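Local coordinates for protein peptidoglycan-N-acetylglucosamine deacetylase BC_1974 (PDB 5N1J) that removes the acetyl group from N-acetylglucosamine residues of peptidoglycan, releasing acetate, as a metal-dependent polysaccharide deacetylase of the NodB family, at residues S60-F65 with V75-E80; V56-M61 with G83-I88. All coordinates share one frame; numbering follows the deposited sequence.

Contact 1 (S60-F65 with V75-E80); sequences SMTHNF and VNEMKE. With ZN (zinc ion), chain E; EDO (1,2-ethanediol), chain G.
Glu-77 reaches the 60-65 loop because its CG stands anti to its own carbonyl carbon (chi1 -71°) and the chain then runs on extended, carrying the carboxylate from helix 74-89 to the backbone of Met-61 and Thr-62. This loop holds the second histidine of the H-x-x-x-H zinc motif of the NodB homology domain: His-63 binds the zinc ion through NE2 at 2.1 Å, beside His-59 and Asp-10. Glu-77 OE1 accepts two amides from the same face of its plane. Thr-62 N gives the straighter bond, 2.7 Å to Glu-77 OE1 at 173°, from well above the carboxylate plane; Met-61 N comes on the anti side and is more bent. The other oxygen, OE2, offers its syn lone pair to the Thr-62 hydroxyl, and the three bonds together hold the buried carboxylate in one rotation. Thr-62 OG1 also accepts from Asn-64 N, an ST turn, while Ser-60 OG accepts from His-63 N, consistent with Glu-77 helping to position the turn that carries a metal ligand. Met-61, bent at chi2 and chi3, crosses the extended Glu-80 at about a right angle. Met-78, also buried, bends at chi2, and Met-78 SD comes to 3.5 Å from Ser-60 N.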
ATOM      1  N   SER A  60     -18.579  -1.944 -24.295  1.00 17.58           N
ATOM      2  CA  SER A  60     -19.653  -2.136 -23.308  1.00 16.56           C
ATOM      3  C   SER A  60     -21.017  -1.694 -23.841  1.00 19.43           C
ATOM      4  O   SER A  60     -21.136  -1.236 -24.983  1.00 21.89           O
ATOM      5  CB  SER A  60     -19.346  -1.418 -21.964  1.00 16.59           C
ATOM      6  OG  SER A  60     -19.774  -0.059 -22.011  1.00 18.46           O
ATOM      7  N   MET A  61     -22.043  -1.874 -23.015  1.00 18.40           N
ATOM      8  CA  MET A  61     -23.410  -1.426 -23.314  1.00 22.34           C
ATOM      9  C   MET A  61     -23.734  -0.048 -22.721  1.00 28.75           C
ATOM     10  O   MET A  61     -24.254   0.823 -23.407  1.00 28.41           O
ATOM     11  CB  MET A  61     -24.430  -2.439 -22.779  1.00 23.08           C
ATOM     12  CG  MET A  61     -24.280  -3.862 -23.316  1.00 26.45           C
ATOM     13  SD  MET A  61     -24.665  -4.005 -25.087  1.00 24.47           S
ATOM     14  CE  MET A  61     -26.353  -3.389 -25.098  1.00 42.91           C
ATOM     15  N   THR A  62     -23.451   0.133 -21.434  1.00 25.20           N
ATOM     16  CA  THR A  62     -23.863   1.339 -20.721  1.00 26.83           C
ATOM     17  C   THR A  62     -22.778   2.415 -20.653  1.00 20.82           C
ATOM     18  O   THR A  62     -23.083   3.588 -20.465  1.00 21.64           O
ATOM     19  CB  THR A  62     -24.286   1.015 -19.276  1.00 26.51           C
ATOM     20  OG1 THR A  62     -23.154   0.512 -18.558  1.00 25.21           O
ATOM     21  CG2 THR A  62     -25.413  -0.022 -19.261  1.00 33.44           C
ATOM     22  N   HIS A  63     -21.514   2.013 -20.791  1.00 22.27           N
ATOM     23  CA  HIS A  63     -20.389   2.928 -20.589  1.00 20.36           C
ATOM     24  C   HIS A  63     -20.515   3.589 -19.219  1.00 23.25           C
ATOM     25  O   HIS A  63     -20.113   4.736 -19.038  1.00 23.52           O
ATOM     26  CB  HIS A  63     -20.332   3.986 -21.696  1.00 20.73           C
ATOM     27  CG  HIS A  63     -18.963   4.554 -21.941  1.00 25.92           C
ATOM     28  ND1 HIS A  63     -18.388   5.501 -21.118  1.00 24.17           N
ATOM     29  CD2 HIS A  63     -18.071   4.328 -22.935  1.00 23.62           C
ATOM     30  CE1 HIS A  63     -17.194   5.824 -21.589  1.00 23.95           C
ATOM     31  NE2 HIS A  63     -16.988   5.143 -22.705  1.00 21.71           N
ATOM     32  N   ASN A  64     -21.088   2.856 -18.268  1.00 19.83           N
ATOM     33  CA  ASN A  64     -21.385   3.381 -16.943  1.00 25.63           C
ATOM     34  C   ASN A  64     -20.398   2.816 -15.932  1.00 27.47           C
ATOM     35  O   ASN A  64     -20.439   1.623 -15.624  1.00 20.40           O
ATOM     36  CB  ASN A  64     -22.841   3.046 -16.560  1.00 27.77           C
ATOM     37  CG  ASN A  64     -23.269   3.649 -15.230  1.00 32.77           C
ATOM     38  OD1 ASN A  64     -22.554   3.563 -14.229  1.00 29.90           O
ATOM     39  ND2 ASN A  64     -24.461   4.253 -15.210  1.00 28.30           N
ATOM     40  N   PHE A  65     -19.517   3.684 -15.422  1.00 23.75           N
ATOM     41  CA  PHE A  65     -18.447   3.292 -14.497  1.00 22.72           C
ATOM     42  C   PHE A  65     -18.946   2.496 -13.288  1.00 22.52           C
ATOM     43  O   PHE A  65     -18.324   1.510 -12.903  1.00 20.48           O
ATOM     44  CB  PHE A  65     -17.690   4.543 -13.997  1.00 21.02           C
ATOM     45  CG  PHE A  65     -16.457   4.233 -13.178  1.00 21.66           C
ATOM     46  CD1 PHE A  65     -15.221   4.093 -13.789  1.00 23.45           C
ATOM     47  CD2 PHE A  65     -16.535   4.102 -11.804  1.00 26.93           C
ATOM     48  CE1 PHE A  65     -14.086   3.819 -13.041  1.00 23.84           C
ATOM     49  CE2 PHE A  65     -15.408   3.824 -11.046  1.00 30.45           C
ATOM     50  CZ  PHE A  65     -14.184   3.678 -11.659  1.00 30.61           C
ATOM     51  N   VAL A  75     -18.045  -7.940 -17.555  1.00 18.52           N
ATOM     52  CA  VAL A  75     -18.036  -9.092 -18.462  1.00 22.22           C
ATOM     53  C   VAL A  75     -19.420  -9.338 -19.065  1.00 22.92           C
ATOM     54  O   VAL A  75     -19.542  -9.658 -20.259  1.00 25.45           O
ATOM     55  CB  VAL A  75     -17.522 -10.363 -17.739  1.00 24.76           C
ATOM     56  CG1 VAL A  75     -17.645 -11.608 -18.636  1.00 28.40           C
ATOM     57  CG2 VAL A  75     -16.075 -10.157 -17.298  1.00 28.89           C
ATOM     58  N   ASN A  76     -20.463  -9.181 -18.252  1.00 23.87           N
ATOM     59  CA  ASN A  76     -21.825  -9.343 -18.762  1.00 27.76           C
ATOM     60  C   ASN A  76     -22.112  -8.367 -19.900  1.00 22.89           C
ATOM     61  O   ASN A  76     -22.664  -8.767 -20.922  1.00 23.93           O
ATOM     62  CB  ASN A  76     -22.853  -9.174 -17.642  1.00 24.72           C
ATOM     63  CG  ASN A  76     -22.761 -10.274 -16.599  1.00 34.02           C
ATOM     64  OD1 ASN A  76     -22.367 -11.399 -16.901  1.00 35.13           O
ATOM     65  ND2 ASN A  76     -23.133  -9.953 -15.363  1.00 35.47           N
ATOM     66  N   GLU A  77     -21.721  -7.101 -19.735  1.00 19.10           N
ATOM     67  CA  GLU A  77     -21.931  -6.106 -20.786  1.00 17.02           C
ATOM     68  C   GLU A  77     -21.096  -6.379 -22.019  1.00 19.92           C
ATOM     69  O   GLU A  77     -21.547  -6.164 -23.143  1.00 20.89           O
ATOM     70  CB  GLU A  77     -21.613  -4.685 -20.292  1.00 17.15           C
ATOM     71  CG  GLU A  77     -22.635  -4.149 -19.300  1.00 19.81           C
ATOM     72  CD  GLU A  77     -22.655  -2.621 -19.207  1.00 26.61           C
ATOM     73  OE1 GLU A  77     -22.214  -1.929 -20.151  1.00 24.74           O
ATOM     74  OE2 GLU A  77     -23.146  -2.118 -18.188  1.00 24.81           O
ATOM     75  N   MET A  78     -19.855  -6.801 -21.816  1.00 19.84           N
ATOM     76  CA  MET A  78     -19.002  -7.070 -22.957  1.00 18.96           C
ATOM     77  C   MET A  78     -19.550  -8.274 -23.743  1.00 21.74           C
ATOM     78  O   MET A  78     -19.562  -8.270 -24.970  1.00 18.98           O
ATOM     79  CB  MET A  78     -17.559  -7.308 -22.501  1.00 18.18           C
ATOM     80  CG  MET A  78     -16.864  -6.029 -21.968  1.00 17.53           C
ATOM     81  SD  MET A  78     -16.807  -4.729 -23.216  1.00 20.02           S
ATOM     82  CE  MET A  78     -16.039  -3.364 -22.312  1.00 18.43           C
ATOM     83  N   LYS A  79     -20.041  -9.277 -23.028  1.00 17.91           N
ATOM     84  CA  LYS A  79     -20.624 -10.453 -23.688  1.00 19.30           C
ATOM     85  C   LYS A  79     -21.882 -10.079 -24.469  1.00 25.85           C
ATOM     86  O   LYS A  79     -22.119 -10.578 -25.577  1.00 22.11           O
ATOM     87  CB  LYS A  79     -20.947 -11.541 -22.660  1.00 26.38           C
ATOM     88  CG  LYS A  79     -21.174 -12.932 -23.272  1.00 36.13           C
ATOM     89  CD  LYS A  79     -21.648 -13.937 -22.219  1.00 55.94           C
ATOM     90  CE  LYS A  79     -20.821 -13.868 -20.928  1.00 65.80           C
ATOM     91  NZ  LYS A  79     -19.737 -14.894 -20.855  1.00 68.89           N
ATOM     92  N   GLU A  80     -22.705  -9.221 -23.880  1.00 20.11           N
ATOM     93  CA  GLU A  80     -23.918  -8.769 -24.567  1.00 23.57           C
ATOM     94  C   GLU A  80     -23.571  -7.981 -25.836  1.00 25.32           C
ATOM     95  O   GLU A  80     -24.151  -8.213 -26.922  1.00 23.14           O
ATOM     96  CB  GLU A  80     -24.782  -7.923 -23.629  1.00 22.54           C
ATOM     97  CG  GLU A  80     -26.078  -7.426 -24.268  1.00 26.46           C
ATOM     98  CD  GLU A  80     -26.977  -6.689 -23.287  1.00 34.58           C
ATOM     99  OE1 GLU A  80     -26.579  -6.544 -22.117  1.00 37.67           O
ATOM    100  OE2 GLU A  80     -28.082  -6.258 -23.688  1.00 37.83           O
TER
HETATM  101 ZN    ZN E 301     -15.343   5.348 -24.033  1.00 24.48          ZN
HETATM  102  C1  EDO G 303     -21.934 -13.320 -27.150  1.00 36.33           C
HETATM  103  O1  EDO G 303     -23.182 -12.959 -26.584  1.00 44.35           O
HETATM  104  C2  EDO G 303     -22.140 -14.281 -28.308  1.00 48.88           C
HETATM  105  O2  EDO G 303     -21.486 -13.831 -29.478  1.00 41.56           O
HETATM  106  O   HOH W   1     -15.189   7.512 -23.787  1.00 24.23           O

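Contact 2 (V56-M61 with G83-I88); sequences VGMHSM and GLIANI. With ZN (zinc ion), chain E.
Ile-85 meets three consecutive residues of the 56-61 segment with its two branches. Ile-85 CG2 lies 3.9 Å from Val-56 CG1; the longer branch of Ile-85, through its own CG1, stands anti to the carbonyl carbon and continues nearly extended (chi2 163°), sending CD1 to the backbone and side chain farther along. There Ile-85 CD1 lies 3.6 Å from Gly-57 O, a van der Waals approach, and 3.8 Å from Met-58 CG. Met-58 is folded at both chi2 (82°) and chi3, which brings SD as well as CG against the same methyl. These contacts pack helix 74-89 on strand 55-58 of the parallel sheet in the NodB deacetylase fold, the strand and helix segments running nearly antiparallel at 158° with axes 9.2 Å apart. The residue after the strand, His-59, binds the zinc ion through NE2 at 2.1 Å, while its ND1 is hydrogen-bonded to Arg-97 O and its backbone N to Asp-81 of the same helix. Beyond the strand, the hydroxyl of Ser-60 gives a 2.6 Å bond from OG to His-59 O, on a lone pair in the carbonyl plane. The residue preceding Ile-85, Leu-84, adds its CD1, which meets the end of Met-61 tip to tip, 3.8 Å from both Met-61 SD and Met-61 CE.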
ATOM      1  N   VAL A  56     -13.161  -5.067 -35.175  1.00 17.38           N
ATOM      2  CA  VAL A  56     -14.293  -4.554 -34.402  1.00 16.54           C
ATOM      3  C   VAL A  56     -14.364  -5.265 -33.058  1.00 17.79           C
ATOM      4  O   VAL A  56     -14.538  -6.483 -33.010  1.00 19.33           O
ATOM      5  CB  VAL A  56     -15.614  -4.728 -35.147  1.00 17.53           C
ATOM      6  CG1 VAL A  56     -16.791  -4.253 -34.278  1.00 18.71           C
ATOM      7  CG2 VAL A  56     -15.575  -3.994 -36.506  1.00 19.42           C
ATOM      8  N   GLY A  57     -14.177  -4.506 -31.975  1.00 17.54           N
ATOM      9  CA  GLY A  57     -14.259  -5.033 -30.617  1.00 18.41           C
ATOM     10  C   GLY A  57     -15.293  -4.308 -29.764  1.00 19.74           C
ATOM     11  O   GLY A  57     -16.043  -3.485 -30.278  1.00 20.52           O
ATOM     12  N   MET A  58     -15.318  -4.599 -28.460  1.00 20.05           N
ATOM     13  CA  MET A  58     -16.415  -4.172 -27.591  1.00 19.40           C
ATOM     14  C   MET A  58     -15.998  -3.064 -26.619  1.00 19.43           C
ATOM     15  O   MET A  58     -14.893  -3.082 -26.100  1.00 16.56           O
ATOM     16  CB  MET A  58     -16.958  -5.366 -26.790  1.00 18.55           C
ATOM     17  CG  MET A  58     -17.739  -6.405 -27.616  1.00 20.10           C
ATOM     18  SD  MET A  58     -16.680  -7.590 -28.482  1.00 22.02           S
ATOM     19  CE  MET A  58     -15.781  -8.311 -27.100  1.00 18.41           C
ATOM     20  N   HIS A  59     -16.909  -2.127 -26.369  1.00 15.58           N
ATOM     21  CA  HIS A  59     -16.656  -1.000 -25.464  1.00 17.80           C
ATOM     22  C   HIS A  59     -17.820  -0.854 -24.462  1.00 24.43           C
ATOM     23  O   HIS A  59     -18.007   0.210 -23.884  1.00 24.28           O
ATOM     24  CB  HIS A  59     -16.458   0.286 -26.274  1.00 15.13           C
ATOM     25  CG  HIS A  59     -15.839   1.413 -25.487  1.00 17.04           C
ATOM     26  ND1 HIS A  59     -14.762   1.227 -24.644  1.00 18.59           N
ATOM     27  CD2 HIS A  59     -16.146   2.732 -25.425  1.00 23.96           C
ATOM     28  CE1 HIS A  59     -14.438   2.386 -24.089  1.00 15.59           C
ATOM     29  NE2 HIS A  59     -15.259   3.317 -24.554  1.00 23.30           N
ATOM     30  N   SER A  60     -18.579  -1.944 -24.295  1.00 17.58           N
ATOM     31  CA  SER A  60     -19.653  -2.136 -23.308  1.00 16.56           C
ATOM     32  C   SER A  60     -21.017  -1.694 -23.841  1.00 19.43           C
ATOM     33  O   SER A  60     -21.136  -1.236 -24.983  1.00 21.89           O
ATOM     34  CB  SER A  60     -19.346  -1.418 -21.964  1.00 16.59           C
ATOM     35  OG  SER A  60     -19.774  -0.059 -22.011  1.00 18.46           O
ATOM     36  N   MET A  61     -22.043  -1.874 -23.015  1.00 18.40           N
ATOM     37  CA  MET A  61     -23.410  -1.426 -23.314  1.00 22.34           C
ATOM     38  C   MET A  61     -23.734  -0.048 -22.721  1.00 28.75           C
ATOM     39  O   MET A  61     -24.254   0.823 -23.407  1.00 28.41           O
ATOM     40  CB  MET A  61     -24.430  -2.439 -22.779  1.00 23.08           C
ATOM     41  CG  MET A  61     -24.280  -3.862 -23.316  1.00 26.45           C
ATOM     42  SD  MET A  61     -24.665  -4.005 -25.087  1.00 24.47           S
ATOM     43  CE  MET A  61     -26.353  -3.389 -25.098  1.00 42.91           C
ATOM     44  N   GLY A  83     -22.398 -10.215 -28.650  1.00 21.01           N
ATOM     45  CA  GLY A  83     -23.473 -10.882 -29.384  1.00 26.40           C
ATOM     46  C   GLY A  83     -24.094  -9.990 -30.450  1.00 25.97           C
ATOM     47  O   GLY A  83     -24.442 -10.468 -31.531  1.00 20.33           O
ATOM     48  N   LEU A  84     -24.234  -8.698 -30.146  1.00 21.35           N
ATOM     49  CA  LEU A  84     -24.770  -7.729 -31.112  1.00 21.69           C
ATOM     50  C   LEU A  84     -23.829  -7.613 -32.295  1.00 21.04           C
ATOM     51  O   LEU A  84     -24.252  -7.591 -33.457  1.00 22.56           O
ATOM     52  CB  LEU A  84     -24.965  -6.345 -30.471  1.00 22.68           C
ATOM     53  CG  LEU A  84     -25.956  -6.264 -29.308  1.00 22.34           C
ATOM     54  CD1 LEU A  84     -25.781  -4.937 -28.567  1.00 23.30           C
ATOM     55  CD2 LEU A  84     -27.391  -6.449 -29.802  1.00 20.92           C
ATOM     56  N   ILE A  85     -22.538  -7.534 -31.998  1.00 18.04           N
ATOM     57  CA  ILE A  85     -21.569  -7.440 -33.075  1.00 19.09           C
ATOM     58  C   ILE A  85     -21.582  -8.733 -33.894  1.00 17.21           C
ATOM     59  O   ILE A  85     -21.575  -8.690 -35.131  1.00 19.05           O
ATOM     60  CB  ILE A  85     -20.180  -7.145 -32.544  1.00 18.91           C
ATOM     61  CG1 ILE A  85     -20.144  -5.716 -31.960  1.00 19.37           C
ATOM     62  CG2 ILE A  85     -19.145  -7.295 -33.644  1.00 19.88           C
ATOM     63  CD1 ILE A  85     -18.956  -5.441 -31.035  1.00 20.63           C
ATOM     64  N   ALA A  86     -21.626  -9.875 -33.214  1.00 18.43           N
ATOM     65  CA  ALA A  86     -21.627 -11.171 -33.915  1.00 21.35           C
ATOM     66  C   ALA A  86     -22.826 -11.330 -34.846  1.00 23.09           C
ATOM     67  O   ALA A  86     -22.716 -11.961 -35.902  1.00 23.20           O
ATOM     68  CB  ALA A  86     -21.590 -12.320 -32.911  1.00 27.82           C
ATOM     69  N   ASN A  87     -23.971 -10.774 -34.465  1.00 21.16           N
ATOM     70  CA  ASN A  87     -25.143 -10.842 -35.326  1.00 20.42           C
ATOM     71  C   ASN A  87     -24.940 -10.104 -36.648  1.00 22.90           C
ATOM     72  O   ASN A  87     -25.622 -10.392 -37.630  1.00 25.34           O
ATOM     73  CB  ASN A  87     -26.385 -10.271 -34.614  1.00 18.70           C
ATOM     74  CG  ASN A  87     -27.024 -11.269 -33.664  1.00 26.03           C
ATOM     75  OD1 ASN A  87     -26.770 -12.471 -33.742  1.00 29.62           O
ATOM     76  ND2 ASN A  87     -27.880 -10.774 -32.774  1.00 25.64           N
ATOM     77  N   ILE A  88     -24.011  -9.151 -36.677  1.00 18.75           N
ATOM     78  CA  ILE A  88     -23.739  -8.417 -37.906  1.00 19.24           C
ATOM     79  C   ILE A  88     -22.544  -8.979 -38.685  1.00 25.63           C
ATOM     80  O   ILE A  88     -22.627  -9.165 -39.904  1.00 27.65           O
ATOM     81  CB  ILE A  88     -23.501  -6.920 -37.614  1.00 19.94           C
ATOM     82  CG1 ILE A  88     -24.804  -6.279 -37.113  1.00 24.57           C
ATOM     83  CG2 ILE A  88     -23.033  -6.189 -38.877  1.00 19.34           C
ATOM     84  CD1 ILE A  88     -24.553  -5.035 -36.294  1.00 33.22           C
TER
HETATM   85 ZN    ZN E 301     -15.343   5.348 -24.033  1.00 24.48          ZN
HETATM   86  O   HOH W   1     -15.189   7.512 -23.787  1.00 24.23           O

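Overall arrangement
Both contacts press the chain around the zinc ligands against helix 74-89, contact 1 on its N-terminal half and contact 2 nearer its C-terminal end. Contact 2, where the helix lies on the strand, is buried, with no hydrogen bond across the segments and mostly apolar side-chain packing. Contact 1 is only partly buried and mainly polar; there the chain has left the strand and presents the backbone amides of Met-61 and Thr-62 to a carboxylate. Ser-60 and Met-61 belong to both, and the two meet directly where Met-78 SD lies 3.6 Å from Met-58 CB. Each supplies one histidine to the same zinc ion, His-63 from contact 1 and His-59 from contact 2.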